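PDB 5LJI: flavodoxin from Streptococcus pneumoniae, which binds flavin mononucleotide and probably serves as a low-potential electron donor to a number of redox enzymes. Local coordinates for residues E97-V102 / C120-L125; K116-V121 / E136-E141; K5-S10 / D66-F71. All coordinates share one frame; numbering follows the deposited sequence. Where two conformers were deposited one is given.

Contact 1: residues E97-V102 / C120-L125; sequences EFCKAV and CVKVDL. With FMN (flavin mononucleotide), chain C.
A first torsion of 178° swings the F98 ring to the side of its own carbonyl carbon and lays CZ 3.7 Å from D124 N, a backbone atom at the ring edge. The same ring leans its CE2 on K122 CB, while C99 SG rides over one face near the rim. C99 directs CB toward the strand, 3.6 Å from K122 CB; a slim residue suits this spot, where helix and sheet come close. The SG atom, anti to the carbonyl carbon (chi1 -78°), lies beside V123 O. K122 runs extended past C99, its methylenes serving as an apolar strip, and its NZ forms a salt bridge with D103. Further along, V102 CG1 packs on C120 CB at 3.7 Å. F98 and C99, the middle of the type II turn from E97 to K100, pack on the strand while the turn's backbone holds the flavin: FMN N3 donates to E97 O (2.9 Å), and C99 N donates to FMN O2 (2.8 Å), both bonds nearly straight. C99 also occupies the N-cap position of helix 100-111. A loop gripping the pyrimidine end of the isoalloxazine through main-chain atoms, anchored within a beta-alpha-beta unit, is characteristic of the flavodoxin fold.

Contact 2: residues K116-V121 / E136-E141; sequences KGSECV and EQFAEE
E141 of helix 129-144 meets S118 along its whole side chain, which can be followed outward. CB, its bond from CA pointing toward the 116-121 segment, passes 3.8 Å from S118 CB. CG comes next, 3.9 Å from S118 OG, and beyond it the chain is extended (chi2 178°), which carries the carboxylate across to the buried serine hydroxyl. CD draws in to 3.3 Å from S118 OG, and at the tip OE1 accepts the bond that the hydroxyl donates; the modelled separation of S118 OG and E141 OE1, 2.4 Å, is very short, and its exact value is doubtful. A glutamate is long enough to bring an acceptor from the helix to this hydroxyl.

One turn back along the helix the chemistry becomes apolar. S118 CA lies 5.7 Å from F138 CA, an approach a small residue permits. F138 CB lies 3.7 Å from CG1 of V121, a methyl of a beta-branched residue whose CB bond points toward the helix. The first torsion of F138 (chi1 170°) puts the ring beside the backbone of E119, with V88 of strand 84-91 and V22 of helix 14-28 also touching the side chain. CD2 comes to 3.3 Å from E119 O, which lies in the ring plane at its edge, so the slightly positive C-H rim faces a carbonyl oxygen. A large apolar ring suits this buried place. G117 O is hydrogen-bonded to K145, a second tie to the chain's end. The interrupted stretch of the edge strand, packed against the C-terminal helix, belongs to the three-layer alpha/beta/alpha sandwich of flavodoxins.

Contact 3: residues K5-S10 / D66-F71; sequences KIVFAS and DEMMDF. With FMN (flavin mononucleotide), chain C.
Strand 5-8 and the residues just after it run beside the start of helix 69-75, the CA atoms of A9 and M68 6.6 Å apart and the backbones spreading to 9.4 Å between V7 CA and F71 CA. V7 and F71 bridge the wider gap by reaching from opposite directions. V7 CG1 stands over one face of the F71 ring, 3.9 Å from its centroid and 21° off the normal, a CH-pi contact set toward the rim at CZ. The beta-branched valine suits an inner strand, and both its methyls meet F71 CZ. Where the backbones close in, the small alanine permits the approach: A9 CB packs 3.8 Å from M68 CG. M68, a selenomethionine here, bends at chi2 (-41°) and lays its CE against the F8-A9 peptide, 3.7 Å from A9 N; such a flexible, unbranched chain can follow the backbone closely. E67 adds OE2 beside A9 CB, yet the polar partner of that oxygen is Y57 OH. Turned away from the helix, S10 donates from OG to FMN O3P; at 2.5 Å between S10 OG and FMN O3P the bond is very short, its exact length doubtful. With no hydrogen bond between them, the two segments are held by apolar and CH-pi contact, while the polar tips of E67 and S10 are engaged elsewhere, at Y57 and at the cofactor phosphate.

Overall arrangement
Contact 3 closes before the other two open along the chain; contact 1 and contact 2 then overlap at C120 and V121 on strand 115-124, their centres 14 Å apart. All three reach one parallel five-stranded sheet of order 2-1-3-4-5. Contact 3 seats helix 69-75 on the inner strand 3-8, contact 1 ties the start of helix 100-111 to the edge strand, and contact 2 sets helix 129-144 against that strand. Contacts 2 and 3 lie 19 Å apart between centres, on opposite sides of the chain's centre. Contacts 1 and 3, 15 Å apart, both touch FMN, one at the flavin ring, the other at the phosphate, so loops that follow different strands of one sheet contribute to the two ends of the FMN site.

Contact 1: residues E97-V102 / C120-L125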
loop_
_atom_site.group_PDB
_atom_site.type_symbol
_atom_site.label_atom_id
_atom_site.label_comp_id
_atom_site.label_asym_id
_atom_site.label_seq_id
_atom_site.Cartn_x
_atom_site.Cartn_y
_atom_site.Cartn_z
ATOM N N GLU A 97 -13.218 11.218 7.248
ATOM C CA GLU A 97 -12.289 10.061 7.420
ATOM C C GLU A 97 -11.711 9.618 6.096
ATOM O O GLU A 97 -11.787 8.450 5.728
ATOM C CB GLU A 97 -12.952 8.860 8.122
ATOM C CG GLU A 97 -13.726 9.219 9.376
ATOM C CD GLU A 97 -15.156 9.666 9.059
ATOM O OE1 GLU A 97 -15.429 10.231 7.941
ATOM O OE2 GLU A 97 -16.019 9.472 9.947
ATOM N N PHE A 98 -11.060 10.568 5.430
ATOM C CA PHE A 98 -10.596 10.440 4.068
ATOM C C PHE A 98 -9.389 9.558 4.057
ATOM O O PHE A 98 -8.376 9.905 4.682
ATOM C CB PHE A 98 -10.170 11.783 3.515
ATOM C CG PHE A 98 -9.632 11.708 2.115
ATOM C CD1 PHE A 98 -10.383 11.127 1.119
ATOM C CD2 PHE A 98 -8.367 12.168 1.813
ATOM C CE1 PHE A 98 -9.886 11.007 -0.159
ATOM C CE2 PHE A 98 -7.860 12.096 0.527
ATOM C CZ PHE A 98 -8.626 11.524 -0.469
ATOM N N CYS A 99 -9.512 8.406 3.388
ATOM C CA CYS A 99 -8.420 7.418 3.278
ATOM C C CYS A 99 -7.878 7.024 4.636
ATOM O O CYS A 99 -6.724 6.669 4.790
ATOM C CB CYS A 99 -7.341 7.943 2.359
ATOM S SG CYS A 99 -7.848 7.755 0.655
ATOM N N LYS A 100 -8.725 7.041 5.640
ATOM C CA LYS A 100 -8.343 6.440 6.934
ATOM C C LYS A 100 -7.660 5.104 6.980
ATOM O O LYS A 100 -6.782 4.880 7.840
ATOM C CB LYS A 100 -9.582 6.208 7.736
ATOM C CG LYS A 100 -9.832 7.284 8.697
ATOM C CD LYS A 100 -9.031 7.100 9.948
ATOM C CE LYS A 100 -9.883 7.685 11.059
ATOM N NZ LYS A 100 -9.748 6.907 12.331
ATOM N N ALA A 101 -8.084 4.164 6.145
ATOM C CA ALA A 101 -7.435 2.815 6.178
ATOM C C ALA A 101 -5.962 2.963 5.854
ATOM O O ALA A 101 -5.136 2.192 6.342
ATOM C CB ALA A 101 -8.125 1.750 5.299
ATOM N N VAL A 102 -5.619 3.969 5.057
ATOM C CA VAL A 102 -4.194 4.271 4.790
ATOM C C VAL A 102 -3.420 4.607 6.099
ATOM O O VAL A 102 -2.362 4.045 6.367
ATOM C CB VAL A 102 -4.026 5.420 3.759
ATOM C CG1 VAL A 102 -2.575 5.878 3.737
ATOM C CG2 VAL A 102 -4.454 4.961 2.357
ATOM N N CYS A 120 2.782 8.648 2.586
ATOM C CA CYS A 120 1.669 7.864 2.065
ATOM C C CYS A 120 0.843 8.701 1.100
ATOM O O CYS A 120 0.737 9.879 1.264
ATOM C CB CYS A 120 0.806 7.329 3.204
ATOM S SG CYS A 120 -0.060 8.613 4.067
ATOM N N VAL A 121 0.301 8.081 0.060
ATOM C CA VAL A 121 -0.557 8.828 -0.870
ATOM C C VAL A 121 -2.018 8.369 -0.825
ATOM O O VAL A 121 -2.351 7.202 -1.001
ATOM C CB VAL A 121 -0.001 9.014 -2.330
ATOM C CG1 VAL A 121 1.370 8.407 -2.543
ATOM C CG2 VAL A 121 -1.008 8.677 -3.423
ATOM N N LYS A 122 -2.878 9.348 -0.576
ATOM C CA LYS A 122 -4.301 9.169 -0.459
ATOM C C LYS A 122 -4.901 9.688 -1.721
ATOM O O LYS A 122 -4.558 10.806 -2.172
ATOM C CB LYS A 122 -4.792 9.967 0.750
ATOM C CG LYS A 122 -4.082 9.561 2.033
ATOM C CD LYS A 122 -4.684 10.251 3.279
ATOM C CE LYS A 122 -4.023 9.690 4.532
ATOM N NZ LYS A 122 -4.657 10.203 5.782
ATOM N N VAL A 123 -5.773 8.882 -2.337
ATOM C CA VAL A 123 -6.395 9.298 -3.578
ATOM C C VAL A 123 -7.903 9.382 -3.414
ATOM O O VAL A 123 -8.569 8.503 -2.810
ATOM C CB VAL A 123 -6.036 8.353 -4.770
ATOM C CG1 VAL A 123 -6.772 8.782 -6.030
ATOM C CG2 VAL A 123 -4.531 8.327 -4.992
ATOM N N ASP A 124 -8.436 10.458 -3.980
ATOM C CA ASP A 124 -9.848 10.742 -3.914
ATOM C C ASP A 124 -10.457 9.980 -5.097
ATOM O O ASP A 124 -10.271 10.358 -6.196
ATOM C CB ASP A 124 -10.080 12.258 -4.081
ATOM C CG ASP A 124 -11.531 12.686 -3.790
ATOM O OD1 ASP A 124 -12.330 11.900 -3.236
ATOM O OD2 ASP A 124 -11.846 13.852 -4.129
ATOM N N LEU A 125 -11.211 8.934 -4.794
ATOM C CA LEU A 125 -11.865 8.107 -5.808
ATOM C C LEU A 125 -10.888 7.616 -6.885
ATOM O O LEU A 125 -9.893 6.936 -6.547
ATOM C CB LEU A 125 -13.123 8.799 -6.363
ATOM C CG LEU A 125 -14.192 8.929 -5.264
ATOM C CD1 LEU A 125 -15.252 9.946 -5.677
ATOM C CD2 LEU A 125 -14.868 7.616 -4.953
HETATM N N1 FMN C . -13.874 6.764 1.621
HETATM C C2 FMN C . -13.163 7.315 2.598
HETATM O O2 FMN C . -12.133 8.008 2.349
HETATM N N3 FMN C . -13.570 7.160 3.861
HETATM C C4 FMN C . -14.683 6.499 4.241
HETATM O O4 FMN C . -15.072 6.456 5.429
HETATM C C4A FMN C . -15.493 5.855 3.225
HETATM N N5 FMN C . -16.608 5.168 3.506
HETATM C C5A FMN C . -17.299 4.627 2.502
HETATM C C6 FMN C . -18.430 3.913 2.777
HETATM C C7 FMN C . -19.145 3.328 1.733
HETATM C C7M FMN C . -20.408 2.559 2.020
HETATM C C8 FMN C . -18.690 3.468 0.328
HETATM C C8M FMN C . -19.463 2.850 -0.822
HETATM C C9 FMN C . -17.557 4.191 0.048
HETATM C C9A FMN C . -16.827 4.748 1.086
HETATM N N10 FMN C . -15.685 5.442 0.819
HETATM C C10 FMN C . -14.989 6.042 1.859
HETATM C "C1'" FMN C . -15.161 5.657 -0.539
HETATM C "C2'" FMN C . -14.484 4.409 -1.159
HETATM O "O2'" FMN C . -13.357 3.982 -0.381
HETATM C "C3'" FMN C . -14.114 4.811 -2.593
HETATM O "O3'" FMN C . -15.365 4.624 -3.277
HETATM C "C4'" FMN C . -13.005 3.968 -3.222
HETATM O "O4'" FMN C . -12.730 4.558 -4.470
HETATM C "C5'" FMN C . -13.359 2.505 -3.385
HETATM O "O5'" FMN C . -12.196 1.741 -3.785
HETATM P P FMN C . -12.267 0.553 -4.858
HETATM O O1P FMN C . -12.776 1.186 -6.143
HETATM O O2P FMN C . -13.186 -0.554 -4.376
HETATM O O3P FMN C . -10.759 0.120 -5.024
#

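Contact 2: residues K116-V121 / E136-E141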
loop_
_atom_site.group_PDB
_atom_site.type_symbol
_atom_site.label_atom_id
_atom_site.label_comp_id
_atom_site.label_asym_id
_atom_site.label_seq_id
_atom_site.Cartn_x
_atom_site.Cartn_y
_atom_site.Cartn_z
ATOM N N LYS A 116 9.419 3.526 7.052
ATOM C CA LYS A 116 8.681 4.264 6.050
ATOM C C LYS A 116 9.604 4.811 4.970
ATOM O O LYS A 116 10.590 5.465 5.279
ATOM C CB LYS A 116 7.976 5.423 6.743
ATOM C CG LYS A 116 7.072 6.235 5.813
ATOM C CD LYS A 116 6.078 7.022 6.644
ATOM C CE LYS A 116 4.789 7.231 5.882
ATOM N NZ LYS A 116 3.722 7.855 6.728
ATOM N N GLY A 117 9.280 4.555 3.705
ATOM C CA GLY A 117 10.107 4.933 2.609
ATOM C C GLY A 117 9.678 6.198 1.878
ATOM O O GLY A 117 10.474 6.800 1.185
ATOM N N SER A 118 8.423 6.592 1.986
ATOM C CA SER A 118 7.952 7.803 1.301
ATOM C C SER A 118 6.631 8.135 1.938
ATOM O O SER A 118 5.984 7.243 2.494
ATOM C CB SER A 118 7.778 7.550 -0.195
ATOM O OG SER A 118 7.363 8.711 -0.898
ATOM N N GLU A 119 6.213 9.396 1.863
ATOM C CA GLU A 119 4.930 9.798 2.464
ATOM C C GLU A 119 3.803 8.968 1.813
ATOM O O GLU A 119 3.866 8.624 0.630
ATOM C CB GLU A 119 4.632 11.307 2.300
ATOM C CG GLU A 119 5.396 12.263 3.250
ATOM C CD GLU A 119 4.593 12.668 4.523
ATOM O OE1 GLU A 119 4.182 11.770 5.281
ATOM O OE2 GLU A 119 4.368 13.883 4.786
ATOM N N CYS A 120 2.782 8.648 2.586
ATOM C CA CYS A 120 1.669 7.864 2.065
ATOM C C CYS A 120 0.843 8.701 1.100
ATOM O O CYS A 120 0.737 9.879 1.264
ATOM C CB CYS A 120 0.806 7.329 3.204
ATOM S SG CYS A 120 -0.060 8.613 4.067
ATOM N N VAL A 121 0.301 8.081 0.060
ATOM C CA VAL A 121 -0.557 8.828 -0.870
ATOM C C VAL A 121 -2.018 8.369 -0.825
ATOM O O VAL A 121 -2.351 7.202 -1.001
ATOM C CB VAL A 121 -0.001 9.014 -2.330
ATOM C CG1 VAL A 121 1.370 8.407 -2.543
ATOM C CG2 VAL A 121 -1.008 8.677 -3.423
ATOM N N GLU A 136 3.799 8.347 -8.712
ATOM C CA GLU A 136 5.116 8.307 -9.388
ATOM C C GLU A 136 6.229 8.717 -8.419
ATOM O O GLU A 136 7.252 8.054 -8.343
ATOM C CB GLU A 136 5.096 9.181 -10.661
ATOM C CG GLU A 136 6.327 9.097 -11.526
ATOM C CD GLU A 136 6.231 9.923 -12.828
ATOM O OE1 GLU A 136 5.875 11.131 -12.741
ATOM O OE2 GLU A 136 6.515 9.357 -13.919
ATOM N N GLN A 137 6.023 9.773 -7.646
ATOM C CA GLN A 137 7.071 10.192 -6.702
ATOM C C GLN A 137 7.251 9.194 -5.571
ATOM O O GLN A 137 8.352 8.895 -5.123
ATOM C CB GLN A 137 6.748 11.551 -6.104
ATOM C CG GLN A 137 7.703 11.951 -4.964
ATOM C CD GLN A 137 7.936 13.457 -4.894
ATOM O OE1 GLN A 137 7.465 14.140 -3.971
ATOM N NE2 GLN A 137 8.661 13.993 -5.889
ATOM N N PHE A 138 6.137 8.696 -5.084
ATOM C CA PHE A 138 6.145 7.643 -4.082
ATOM C C PHE A 138 7.049 6.501 -4.579
ATOM O O PHE A 138 7.961 6.045 -3.861
ATOM C CB PHE A 138 4.668 7.301 -3.785
ATOM C CG PHE A 138 4.453 6.086 -2.944
ATOM C CD1 PHE A 138 4.332 4.819 -3.541
ATOM C CD2 PHE A 138 4.314 6.188 -1.585
ATOM C CE1 PHE A 138 4.071 3.693 -2.755
ATOM C CE2 PHE A 138 4.130 5.058 -0.787
ATOM C CZ PHE A 138 3.997 3.817 -1.377
ATOM N N ALA A 139 6.856 6.057 -5.819
ATOM C CA ALA A 139 7.680 4.938 -6.327
ATOM C C ALA A 139 9.159 5.329 -6.513
ATOM O O ALA A 139 10.057 4.585 -6.131
ATOM C CB ALA A 139 7.095 4.433 -7.622
ATOM N N GLU A 140 9.412 6.513 -7.075
ATOM C CA GLU A 140 10.818 7.004 -7.213
ATOM C C GLU A 140 11.489 6.989 -5.851
ATOM O O GLU A 140 12.606 6.477 -5.724
ATOM C CB GLU A 140 10.867 8.419 -7.804
ATOM C CG GLU A 140 10.323 8.555 -9.221
ATOM C CD GLU A 140 11.363 8.261 -10.300
ATOM O OE1 GLU A 140 12.520 7.983 -9.937
ATOM O OE2 GLU A 140 11.020 8.287 -11.513
ATOM N N GLU A 141 10.792 7.483 -4.814
ATOM C CA GLU A 141 11.428 7.620 -3.507
ATOM C C GLU A 141 11.736 6.277 -2.880
ATOM O O GLU A 141 12.762 6.134 -2.207
ATOM C CB GLU A 141 10.610 8.486 -2.531
ATOM C CG GLU A 141 10.483 9.957 -2.937
ATOM C CD GLU A 141 9.629 10.821 -1.998
ATOM O OE1 GLU A 141 9.103 10.327 -0.968
ATOM O OE2 GLU A 141 9.484 12.035 -2.286
#

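Contact 3: residues K5-S10 / D66-F71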
loop_
_atom_site.group_PDB
_atom_site.type_symbol
_atom_site.label_atom_id
_atom_site.label_comp_id
_atom_site.label_asym_id
_atom_site.label_seq_id
_atom_site.Cartn_x
_atom_site.Cartn_y
_atom_site.Cartn_z
ATOM N N LYS A 5 6.910 -6.082 -2.811
ATOM C CA LYS A 5 5.612 -6.725 -2.770
ATOM C C LYS A 5 4.540 -5.687 -2.441
ATOM O O LYS A 5 4.705 -4.885 -1.540
ATOM C CB LYS A 5 5.643 -7.854 -1.738
ATOM C CG LYS A 5 6.459 -9.054 -2.268
ATOM C CD LYS A 5 6.749 -10.076 -1.160
ATOM C CE LYS A 5 7.319 -11.371 -1.731
ATOM N NZ LYS A 5 6.153 -12.212 -2.152
ATOM N N ILE A 6 3.506 -5.700 -3.261
ATOM C CA ILE A 6 2.369 -4.877 -3.184
ATOM C C ILE A 6 1.170 -5.791 -3.003
ATOM O O ILE A 6 0.907 -6.687 -3.805
ATOM C CB ILE A 6 2.147 -4.073 -4.485
ATOM C CG1 ILE A 6 3.367 -3.159 -4.739
ATOM C CG2 ILE A 6 0.827 -3.305 -4.448
ATOM C CD1 ILE A 6 3.402 -2.531 -6.094
ATOM N N VAL A 7 0.419 -5.498 -1.961
ATOM C CA VAL A 7 -0.831 -6.143 -1.657
ATOM C C VAL A 7 -1.996 -5.151 -1.642
ATOM O O VAL A 7 -1.939 -4.136 -0.962
ATOM C CB VAL A 7 -0.713 -6.896 -0.290
ATOM C CG1 VAL A 7 -2.046 -7.562 0.023
ATOM C CG2 VAL A 7 0.397 -7.960 -0.298
ATOM N N PHE A 8 -3.062 -5.430 -2.408
ATOM C CA PHE A 8 -4.181 -4.529 -2.573
ATOM C C PHE A 8 -5.579 -5.170 -2.271
ATOM O O PHE A 8 -5.775 -6.372 -2.403
ATOM C CB PHE A 8 -4.178 -3.930 -3.967
ATOM C CG PHE A 8 -4.685 -4.856 -5.048
ATOM C CD1 PHE A 8 -3.822 -5.782 -5.659
ATOM C CD2 PHE A 8 -6.041 -4.864 -5.422
ATOM C CE1 PHE A 8 -4.305 -6.702 -6.595
ATOM C CE2 PHE A 8 -6.532 -5.756 -6.414
ATOM C CZ PHE A 8 -5.650 -6.680 -6.999
ATOM N N ALA A 9 -6.531 -4.329 -1.884
ATOM C CA ALA A 9 -7.954 -4.680 -1.848
ATOM C C ALA A 9 -8.658 -3.649 -2.701
ATOM O O ALA A 9 -8.254 -2.490 -2.712
ATOM C CB ALA A 9 -8.480 -4.627 -0.444
ATOM N N SER A 10 -9.611 -4.099 -3.502
ATOM C CA SER A 10 -10.376 -3.222 -4.374
ATOM C C SER A 10 -11.683 -3.893 -4.749
ATOM O O SER A 10 -11.690 -5.019 -5.244
ATOM C CB SER A 10 -9.598 -2.899 -5.646
ATOM O OG SER A 10 -10.301 -1.909 -6.407
ATOM N N ASP A 66 -13.559 -5.314 4.722
ATOM C CA ASP A 66 -13.838 -6.684 5.255
ATOM C C ASP A 66 -12.783 -7.701 4.861
ATOM O O ASP A 66 -12.189 -8.401 5.717
ATOM C CB ASP A 66 -15.224 -7.132 4.692
ATOM C CG ASP A 66 -15.817 -8.382 5.379
ATOM O OD1 ASP A 66 -15.174 -8.968 6.286
ATOM O OD2 ASP A 66 -16.966 -8.780 4.995
ATOM N N GLU A 67 -12.533 -7.764 3.554
ATOM C CA GLU A 67 -11.578 -8.698 2.981
ATOM C C GLU A 67 -10.105 -8.443 3.397
ATOM O O GLU A 67 -9.274 -9.300 3.141
ATOM C CB GLU A 67 -11.703 -8.737 1.449
ATOM C CG GLU A 67 -11.147 -7.524 0.705
ATOM C CD GLU A 67 -12.193 -6.431 0.484
ATOM O OE1 GLU A 67 -13.157 -6.303 1.288
ATOM O OE2 GLU A 67 -12.034 -5.666 -0.471
HETATM N N MSE A 68 -9.803 -7.292 4.025
HETATM C CA MSE A 68 -8.413 -6.853 4.314
HETATM C C MSE A 68 -8.115 -7.180 5.746
HETATM O O MSE A 68 -6.980 -7.104 6.170
HETATM C CB MSE A 68 -8.232 -5.325 4.215
HETATM C CG MSE A 68 -7.332 -4.704 3.136
HETATM SE SE MSE A 68 -5.644 -5.728 2.894
HETATM C CE MSE A 68 -4.997 -4.567 1.437
HETATM N N MSE A 69 -9.148 -7.558 6.494
HETATM C CA MSE A 69 -9.109 -7.680 7.966
HETATM C C MSE A 69 -8.138 -8.700 8.433
HETATM O O MSE A 69 -7.343 -8.435 9.331
HETATM C CB MSE A 69 -10.500 -8.029 8.545
HETATM C CG MSE A 69 -10.682 -7.760 10.063
HETATM SE SE MSE A 69 -12.435 -8.442 10.775
HETATM C CE MSE A 69 -13.401 -7.054 9.746
ATOM N N ASP A 70 -8.212 -9.890 7.847
ATOM C CA ASP A 70 -7.304 -10.939 8.162
ATOM C C ASP A 70 -5.866 -10.503 7.936
ATOM O O ASP A 70 -4.972 -10.791 8.744
ATOM C CB ASP A 70 -7.595 -12.111 7.247
ATOM C CG ASP A 70 -7.783 -13.351 8.008
ATOM O OD1 ASP A 70 -6.734 -13.836 8.555
ATOM O OD2 ASP A 70 -9.002 -13.754 8.121
ATOM N N PHE A 71 -5.654 -9.873 6.784
ATOM C CA PHE A 71 -4.307 -9.534 6.354
ATOM C C PHE A 71 -3.721 -8.509 7.336
ATOM O O PHE A 71 -2.574 -8.651 7.756
ATOM C CB PHE A 71 -4.343 -8.996 4.914
ATOM C CG PHE A 71 -3.006 -8.700 4.354
ATOM C CD1 PHE A 71 -2.436 -7.461 4.537
ATOM C CD2 PHE A 71 -2.299 -9.677 3.665
ATOM C CE1 PHE A 71 -1.176 -7.173 4.012
ATOM C CE2 PHE A 71 -1.053 -9.411 3.153
ATOM C CZ PHE A 71 -0.474 -8.149 3.323
HETATM N N1 FMN C . -13.874 6.764 1.621
HETATM C C2 FMN C . -13.163 7.315 2.598
HETATM O O2 FMN C . -12.133 8.008 2.349
HETATM N N3 FMN C . -13.570 7.160 3.861
HETATM C C4 FMN C . -14.683 6.499 4.241
HETATM O O4 FMN C . -15.072 6.456 5.429
HETATM C C4A FMN C . -15.493 5.855 3.225
HETATM N N5 FMN C . -16.608 5.168 3.506
HETATM C C5A FMN C . -17.299 4.627 2.502
HETATM C C6 FMN C . -18.430 3.913 2.777
HETATM C C7 FMN C . -19.145 3.328 1.733
HETATM C C7M FMN C . -20.408 2.559 2.020
HETATM C C8 FMN C . -18.690 3.468 0.328
HETATM C C8M FMN C . -19.463 2.850 -0.822
HETATM C C9 FMN C . -17.557 4.191 0.048
HETATM C C9A FMN C . -16.827 4.748 1.086
HETATM N N10 FMN C . -15.685 5.442 0.819
HETATM C C10 FMN C . -14.989 6.042 1.859
HETATM C "C1'" FMN C . -15.161 5.657 -0.539
HETATM C "C2'" FMN C . -14.484 4.409 -1.159
HETATM O "O2'" FMN C . -13.357 3.982 -0.381
HETATM C "C3'" FMN C . -14.114 4.811 -2.593
HETATM O "O3'" FMN C . -15.365 4.624 -3.277
HETATM C "C4'" FMN C . -13.005 3.968 -3.222
HETATM O "O4'" FMN C . -12.730 4.558 -4.470
HETATM C "C5'" FMN C . -13.359 2.505 -3.385
HETATM O "O5'" FMN C . -12.196 1.741 -3.785
HETATM P P FMN C . -12.267 0.553 -4.858
HETATM O O1P FMN C . -12.776 1.186 -6.143
HETATM O O2P FMN C . -13.186 -0.554 -4.376
HETATM O O3P FMN C . -10.759 0.120 -5.024
#